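Local structure of putative major capsid protein (Cafeteriavirus-dependent mavirus, 6G44) at residues Y379-S382 / S383-G386; F427-P430 / S431-G434; P497-L500 / L501-L505. The protein is the double jelly-roll major capsid protein of a marine virophage and, as a trimer, probably builds the outer shell of the virion. One frame throughout, in Å; residues are numbered along the deposited sequence.

Contact 1: residues Y379-S382 / S383-G386; sequences YELS and SSNG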
loop_
_atom_site.group_PDB
_atom_site.type_symbol
_atom_site.label_atom_id
_atom_site.label_comp_id
_atom_site.label_asym_id
_atom_site.label_seq_id
_atom_site.Cartn_x
_atom_site.Cartn_y
_atom_site.Cartn_z
ATOM N N TYR C 379 21.305 8.468 1.215
ATOM C CA TYR C 379 20.035 7.734 1.193
ATOM C C TYR C 379 19.009 8.445 0.326
ATOM O O TYR C 379 18.301 7.807 -0.470
ATOM C CB TYR C 379 19.522 7.569 2.623
ATOM C CG TYR C 379 18.149 6.941 2.746
ATOM C CD1 TYR C 379 17.963 5.600 2.453
ATOM C CD2 TYR C 379 17.050 7.671 3.180
ATOM C CE1 TYR C 379 16.724 5.015 2.600
ATOM C CE2 TYR C 379 15.810 7.081 3.331
ATOM C CZ TYR C 379 15.652 5.759 3.008
ATOM O OH TYR C 379 14.411 5.138 3.165
ATOM N N GLU C 380 18.913 9.764 0.462
ATOM C CA GLU C 380 17.989 10.540 -0.358
ATOM C C GLU C 380 18.328 10.449 -1.854
ATOM O O GLU C 380 17.442 10.277 -2.692
ATOM C CB GLU C 380 17.944 11.986 0.146
ATOM C CG GLU C 380 17.268 12.101 1.523
ATOM C CD GLU C 380 17.424 13.461 2.201
ATOM O OE1 GLU C 380 18.068 14.340 1.648
ATOM O OE2 GLU C 380 16.915 13.607 3.343
ATOM N N LEU C 381 19.618 10.538 -2.153
ATOM C CA LEU C 381 20.092 10.372 -3.538
ATOM C C LEU C 381 19.658 9.000 -4.079
ATOM O O LEU C 381 19.081 8.868 -5.170
ATOM C CB LEU C 381 21.614 10.505 -3.584
ATOM C CG LEU C 381 22.351 10.056 -4.839
ATOM C CD1 LEU C 381 21.886 10.830 -6.075
ATOM C CD2 LEU C 381 23.869 10.172 -4.664
ATOM N N SER C 382 19.962 7.955 -3.321
ATOM C CA SER C 382 19.625 6.615 -3.802
ATOM C C SER C 382 18.112 6.451 -3.975
ATOM O O SER C 382 17.648 5.891 -4.981
ATOM C CB SER C 382 20.203 5.521 -2.886
ATOM O OG SER C 382 20.248 4.289 -3.595
ATOM N N SER C 383 17.351 6.968 -3.006
ATOM C CA SER C 383 15.882 6.907 -3.038
ATOM C C SER C 383 15.291 7.685 -4.208
ATOM O O SER C 383 14.268 7.257 -4.778
ATOM C CB SER C 383 15.307 7.405 -1.722
ATOM O OG SER C 383 15.710 6.573 -0.643
ATOM N N SER C 384 15.957 8.763 -4.630
ATOM C CA SER C 384 15.492 9.529 -5.798
ATOM C C SER C 384 15.580 8.737 -7.092
ATOM O O SER C 384 14.927 9.079 -8.077
ATOM C CB SER C 384 16.254 10.858 -5.932
ATOM O OG SER C 384 17.546 10.681 -6.470
ATOM N N ASN C 385 16.391 7.685 -7.068
ATOM C CA ASN C 385 16.612 6.775 -8.174
ATOM C C ASN C 385 16.020 5.401 -7.900
ATOM O O ASN C 385 16.415 4.394 -8.533
ATOM C CB ASN C 385 18.114 6.723 -8.460
ATOM C CG ASN C 385 18.612 8.031 -8.997
ATOM O OD1 ASN C 385 17.985 8.607 -9.915
ATOM N ND2 ASN C 385 19.697 8.578 -8.401
ATOM N N GLY C 386 15.077 5.338 -6.964
ATOM C CA GLY C 386 14.258 4.159 -6.746
ATOM C C GLY C 386 14.575 3.316 -5.535
ATOM O O GLY C 386 13.812 2.385 -5.251
#
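Ser383 and Ser384 each send their backbone N-H one turn back along helix 375-384, to Tyr379 O and Glu380 O, before the chain leaves the helix at Asn385 and Gly386. The first bond, Ser383 N to Tyr379 O, is 2.8 Å long and fairly straight. The same carbonyl oxygen takes a second bond from the hydroxyl, Ser383 OG to Tyr379 O at 2.9 Å; the two donors come from opposite faces of its carbonyl plane. That hydroxyl lies beside its own backbone N (chi1 -63°), which turns it back along the helix and also sets it over the centre of the Tyr379 ring, with OG 3.7 Å from Tyr379 CE1. A small polar residue suits this place, satisfying a carbonyl while padding one face of the ring; Phe391 and Phe394 each make a T-shaped contact with this ring, and Tyr379 OH bonds to Lys389 O. Ser384 uses its hydroxyl differently, reaching three residues back rather than four: with OG held between its N and its carbonyl carbon (chi1 77°), Ser384 OG gives a 2.7 Å bond to Leu381 O. The backbone bonds to this carbonyl, from Ser384 N and Asn385 N, are weak, so the hydroxyl helps to satisfy it. Leu381 turns its branches to the buried side, where CD1 lies 3.9 Å from Asn385 ND2. The Asn385 amide bonds through OD1 to Arg429 NE and through ND2 to Asp432 OD2 and Phe427 O. Its backbone tightens the turn, Asn385 N reaching Ser382 O at 3.0 Å. Gly386 takes a positive phi at which a side chain would jam against the preceding carbonyl oxygen, and with Gly386 N bonded to Ser383 O and Tyr387 N to Ser382 O the helix closes in a Schellman motif.

Contact 2: residues F427-P430 / S431-G434; sequences FFRP and SDLG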
loop_
_atom_site.group_PDB
_atom_site.type_symbol
_atom_site.label_atom_id
_atom_site.label_comp_id
_atom_site.label_asym_id
_atom_site.label_seq_id
_atom_site.Cartn_x
_atom_site.Cartn_y
_atom_site.Cartn_z
ATOM N N PHE C 427 22.311 4.321 -5.795
ATOM C CA PHE C 427 22.009 4.503 -7.204
ATOM C C PHE C 427 22.165 5.968 -7.543
ATOM O O PHE C 427 21.607 6.828 -6.835
ATOM C CB PHE C 427 20.577 4.058 -7.525
ATOM C CG PHE C 427 20.339 2.580 -7.359
ATOM C CD1 PHE C 427 20.672 1.695 -8.376
ATOM C CD2 PHE C 427 19.752 2.049 -6.199
ATOM C CE1 PHE C 427 20.424 0.339 -8.242
ATOM C CE2 PHE C 427 19.494 0.689 -6.084
ATOM C CZ PHE C 427 19.861 -0.171 -7.104
ATOM N N PHE C 428 22.954 6.294 -8.578
ATOM C CA PHE C 428 23.076 7.692 -9.050
ATOM C C PHE C 428 23.193 7.741 -10.565
ATOM O O PHE C 428 23.680 6.786 -11.183
ATOM C CB PHE C 428 24.241 8.443 -8.367
ATOM C CG PHE C 428 25.617 8.033 -8.846
ATOM C CD1 PHE C 428 26.221 8.688 -9.908
ATOM C CD2 PHE C 428 26.341 7.026 -8.192
ATOM C CE1 PHE C 428 27.475 8.296 -10.361
ATOM C CE2 PHE C 428 27.600 6.665 -8.621
ATOM C CZ PHE C 428 28.173 7.299 -9.719
ATOM N N ARG C 429 22.666 8.809 -11.146
ATOM C CA ARG C 429 22.661 9.028 -12.597
ATOM C C ARG C 429 23.727 10.076 -12.936
ATOM O O ARG C 429 24.093 10.888 -12.083
ATOM C CB ARG C 429 21.300 9.568 -13.022
ATOM C CG ARG C 429 20.124 8.661 -12.714
ATOM C CD ARG C 429 18.851 9.347 -13.104
ATOM N NE ARG C 429 17.653 8.574 -12.788
ATOM C CZ ARG C 429 17.089 7.673 -13.575
ATOM N NH1 ARG C 429 17.570 7.415 -14.781
ATOM N NH2 ARG C 429 15.982 7.059 -13.184
ATOM N N PRO C 430 24.181 10.134 -14.184
ATOM C CA PRO C 430 25.138 11.199 -14.538
ATOM C C PRO C 430 24.564 12.605 -14.292
ATOM O O PRO C 430 25.303 13.523 -13.891
ATOM C CB PRO C 430 25.450 10.921 -16.013
ATOM C CG PRO C 430 24.446 9.970 -16.484
ATOM C CD PRO C 430 23.941 9.202 -15.301
ATOM N N SER C 431 23.260 12.768 -14.457
ATOM C CA SER C 431 22.610 14.055 -14.172
ATOM C C SER C 431 22.654 14.436 -12.694
ATOM O O SER C 431 22.629 15.623 -12.368
ATOM C CB SER C 431 21.192 14.076 -14.733
ATOM O OG SER C 431 20.391 12.996 -14.269
ATOM N N ASP C 432 22.772 13.466 -11.801
ATOM C CA ASP C 432 22.915 13.784 -10.365
ATOM C C ASP C 432 24.231 14.455 -10.024
ATOM O O ASP C 432 24.357 15.058 -8.957
ATOM C CB ASP C 432 22.738 12.543 -9.494
ATOM C CG ASP C 432 21.358 11.950 -9.592
ATOM O OD1 ASP C 432 20.367 12.725 -9.695
ATOM O OD2 ASP C 432 21.249 10.699 -9.591
ATOM N N LEU C 433 25.225 14.319 -10.884
ATOM C CA LEU C 433 26.596 14.803 -10.610
ATOM C C LEU C 433 26.790 16.298 -10.837
ATOM O O LEU C 433 27.795 16.834 -10.376
ATOM C CB LEU C 433 27.595 14.040 -11.498
ATOM C CG LEU C 433 27.666 12.515 -11.287
ATOM C CD1 LEU C 433 28.468 11.884 -12.413
ATOM C CD2 LEU C 433 28.281 12.146 -9.950
ATOM N N GLY C 434 25.866 16.965 -11.537
ATOM C CA GLY C 434 25.983 18.392 -11.782
ATOM C C GLY C 434 27.263 18.765 -12.491
ATOM O O GLY C 434 27.880 19.788 -12.172
#
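Asp432 holds its carboxylate beside its own backbone N (chi1 -64°), which swings OD2 back to the N-H of Arg429, and Leu433, with a like torsion (chi1 -62°), reaches back toward Phe428 and Pro430. The bond from Arg429 N to Asp432 OD2 is 2.8 Å long and almost straight at 172°, although the N-H comes from above the carboxylate plane. In return Asp432 N bonds to Arg429 O at 2.9 Å, so side chain and main chain of the aspartate clasp one residue in a reciprocal pair. The chain thus leaves strand 425-428 through two successive type I turns, the first closed by that backbone bond and the second by Leu433 N to Pro430 O at 3.1 Å; the backbone angles are helical, though without regular helical bonding. Proline suits the second position of the first turn, since its fixed phi is already helical and it has no N-H to satisfy. Asn385, just beyond helix 375-384, is a second partner for the Asp432 carboxylate and also meets the far end of Arg429, which runs extended away from the turn while its CB passes 3.8 Å from Ser431 OG. On the buried side Leu433 CD2 packs obliquely on the Phe428 ring, 4.0 Å from Phe428 CE1, both residues resting on Ile361. Gly434 then leaves the turn with a positive phi that glycine adopts easily.

Contact 3: residues P497-L500 / L501-L505; sequences PDQL and LRSPL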
loop_
_atom_site.group_PDB
_atom_site.type_symbol
_atom_site.label_atom_id
_atom_site.label_comp_id
_atom_site.label_asym_id
_atom_site.label_seq_id
_atom_site.Cartn_x
_atom_site.Cartn_y
_atom_site.Cartn_z
ATOM N N PRO C 497 26.635 13.886 -28.242
ATOM C CA PRO C 497 26.180 14.911 -27.308
ATOM C C PRO C 497 25.378 16.019 -27.997
ATOM O O PRO C 497 24.356 16.464 -27.475
ATOM C CB PRO C 497 27.490 15.436 -26.707
ATOM C CG PRO C 497 28.434 14.302 -26.789
ATOM C CD PRO C 497 28.042 13.518 -28.018
ATOM N N ASP C 498 25.810 16.442 -29.188
ATOM C CA ASP C 498 25.078 17.463 -29.897
ATOM C C ASP C 498 23.646 17.046 -30.218
ATOM O O ASP C 498 22.738 17.852 -30.080
ATOM C CB ASP C 498 25.818 17.904 -31.176
ATOM C CG ASP C 498 27.059 18.731 -30.888
ATOM O OD1 ASP C 498 27.236 19.243 -29.748
ATOM O OD2 ASP C 498 27.871 18.864 -31.830
ATOM N N GLN C 499 23.411 15.789 -30.615
ATOM C CA GLN C 499 22.036 15.376 -30.870
ATOM C C GLN C 499 21.201 15.412 -29.600
ATOM O O GLN C 499 20.056 15.832 -29.636
ATOM C CB GLN C 499 21.920 13.994 -31.490
ATOM C CG GLN C 499 20.482 13.771 -31.927
ATOM C CD GLN C 499 20.157 12.386 -32.385
ATOM O OE1 GLN C 499 19.046 11.909 -32.140
ATOM N NE2 GLN C 499 21.089 11.743 -33.067
ATOM N N LEU C 500 21.782 14.987 -28.487
ATOM C CA LEU C 500 21.038 14.982 -27.228
ATOM C C LEU C 500 20.774 16.401 -26.736
ATOM O O LEU C 500 19.637 16.710 -26.385
ATOM C CB LEU C 500 21.779 14.158 -26.188
ATOM C CG LEU C 500 21.965 12.689 -26.565
ATOM C CD1 LEU C 500 22.751 11.979 -25.474
ATOM C CD2 LEU C 500 20.646 11.991 -26.842
ATOM N N LEU C 501 21.782 17.269 -26.820
ATOM C CA LEU C 501 21.648 18.670 -26.393
ATOM C C LEU C 501 20.509 19.396 -27.114
ATOM O O LEU C 501 19.868 20.253 -26.516
ATOM C CB LEU C 501 22.965 19.443 -26.587
ATOM C CG LEU C 501 24.086 19.112 -25.599
ATOM C CD1 LEU C 501 25.433 19.563 -26.137
ATOM C CD2 LEU C 501 23.815 19.756 -24.242
ATOM N N ARG C 502 20.260 19.057 -28.384
ATOM C CA ARG C 502 19.210 19.706 -29.169
ATOM C C ARG C 502 17.862 18.972 -29.150
ATOM O O ARG C 502 16.930 19.383 -29.846
ATOM C CB ARG C 502 19.684 19.948 -30.622
ATOM C CG ARG C 502 19.513 18.805 -31.629
ATOM C CD ARG C 502 19.888 19.218 -33.061
ATOM N NE ARG C 502 21.328 19.097 -33.292
ATOM C CZ ARG C 502 21.961 18.040 -33.811
ATOM N NH1 ARG C 502 23.286 18.079 -33.928
ATOM N NH2 ARG C 502 21.311 16.953 -34.221
ATOM N N SER C 503 17.743 17.900 -28.361
ATOM C CA SER C 503 16.521 17.084 -28.366
ATOM C C SER C 503 15.437 17.803 -27.557
ATOM O O SER C 503 15.757 18.474 -26.575
ATOM C CB SER C 503 16.787 15.697 -27.785
ATOM O OG SER C 503 17.646 14.957 -28.648
ATOM N N PRO C 504 14.173 17.666 -27.972
ATOM C CA PRO C 504 13.094 18.311 -27.220
ATOM C C PRO C 504 12.918 17.718 -25.832
ATOM O O PRO C 504 13.113 16.516 -25.645
ATOM C CB PRO C 504 11.854 18.030 -28.056
ATOM C CG PRO C 504 12.198 16.881 -28.925
ATOM C CD PRO C 504 13.679 16.945 -29.155
ATOM N N LEU C 505 12.551 18.561 -24.869
ATOM C CA LEU C 505 12.291 18.112 -23.520
ATOM C C LEU C 505 11.020 17.288 -23.448
ATOM O O LEU C 505 10.045 17.563 -24.154
ATOM C CB LEU C 505 12.102 19.309 -22.580
ATOM C CG LEU C 505 13.250 20.285 -22.427
ATOM C CD1 LEU C 505 12.811 21.422 -21.509
ATOM C CD2 LEU C 505 14.501 19.617 -21.896
#
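A short helix, 497-501, ends here and hands the chain over to strand 505-506, which joins a strand of the third subunit in a parallel ladder; the contact thus sits at the subunit interface of the capsid trimer. Pro497 suits the first turn of the helix, where a residue needs no N-H to give but its carbonyl is used: Leu501 N meets Pro497 O at 2.8 Å, nearly along the C=O axis. Leu501 also lays its branched carbons over that turn, CG coming within 3.3 Å of Pro497 O, and its side chain goes on to touch Tyr438 and Asn439. A longer bond joins Arg502 N to Asp498 O at 3.2 Å. The long side chain of Arg502 then folds back over the helix: CG starts between the backbone N and the carbonyl carbon (chi1 86°) and a bend at chi3 (84°) lays the guanidinium flat over the backbone. Asp498 O and Gln499 CA lie over one of its faces, both offset toward the rim, while Arg502 NH1 comes 3.7 Å from Asp498 CB. The Asp498 carboxylate does not meet the arginine directly, but their opposite charges, 5.1 Å apart from Asp498 OD2 to Arg502 NH1, probably attract. In the conformer given, Gln499 OE1 is bonded to Thr13 of the third subunit. Ser503 closes the last turn in two ways. Ser503 N gives a 3.0 Å bond to Leu500 O, from well above the carbonyl plane. Its hydroxyl, beside its own N, also bonds Thr13 OG1 of the third subunit and reaches the carbonyl one residue earlier, Ser503 OG standing 2.7 Å from Gln499 O.

In the fold
Contacts 1 and 2 form one neighbourhood, their centres 11 Å apart: they touch through the amide of Asn385, which ties the end of helix 375-384 to the turn after strand 425-428. Contact 1 lies deepest, 15 Å from the chain's centre to its own; contact 2 follows at 20 Å. Contact 3, at 32 Å, is peripheral and built into the subunit interface, its nearest atoms about 17 Å from contact 1 and 9 Å from contact 2. All three mix buried and exposed residues and touch the second subunit; contact 3 also reaches the third. Serine hydroxyls close the helix ends in contacts 1 and 3, whereas a carboxylate stabilises the turn of contact 2.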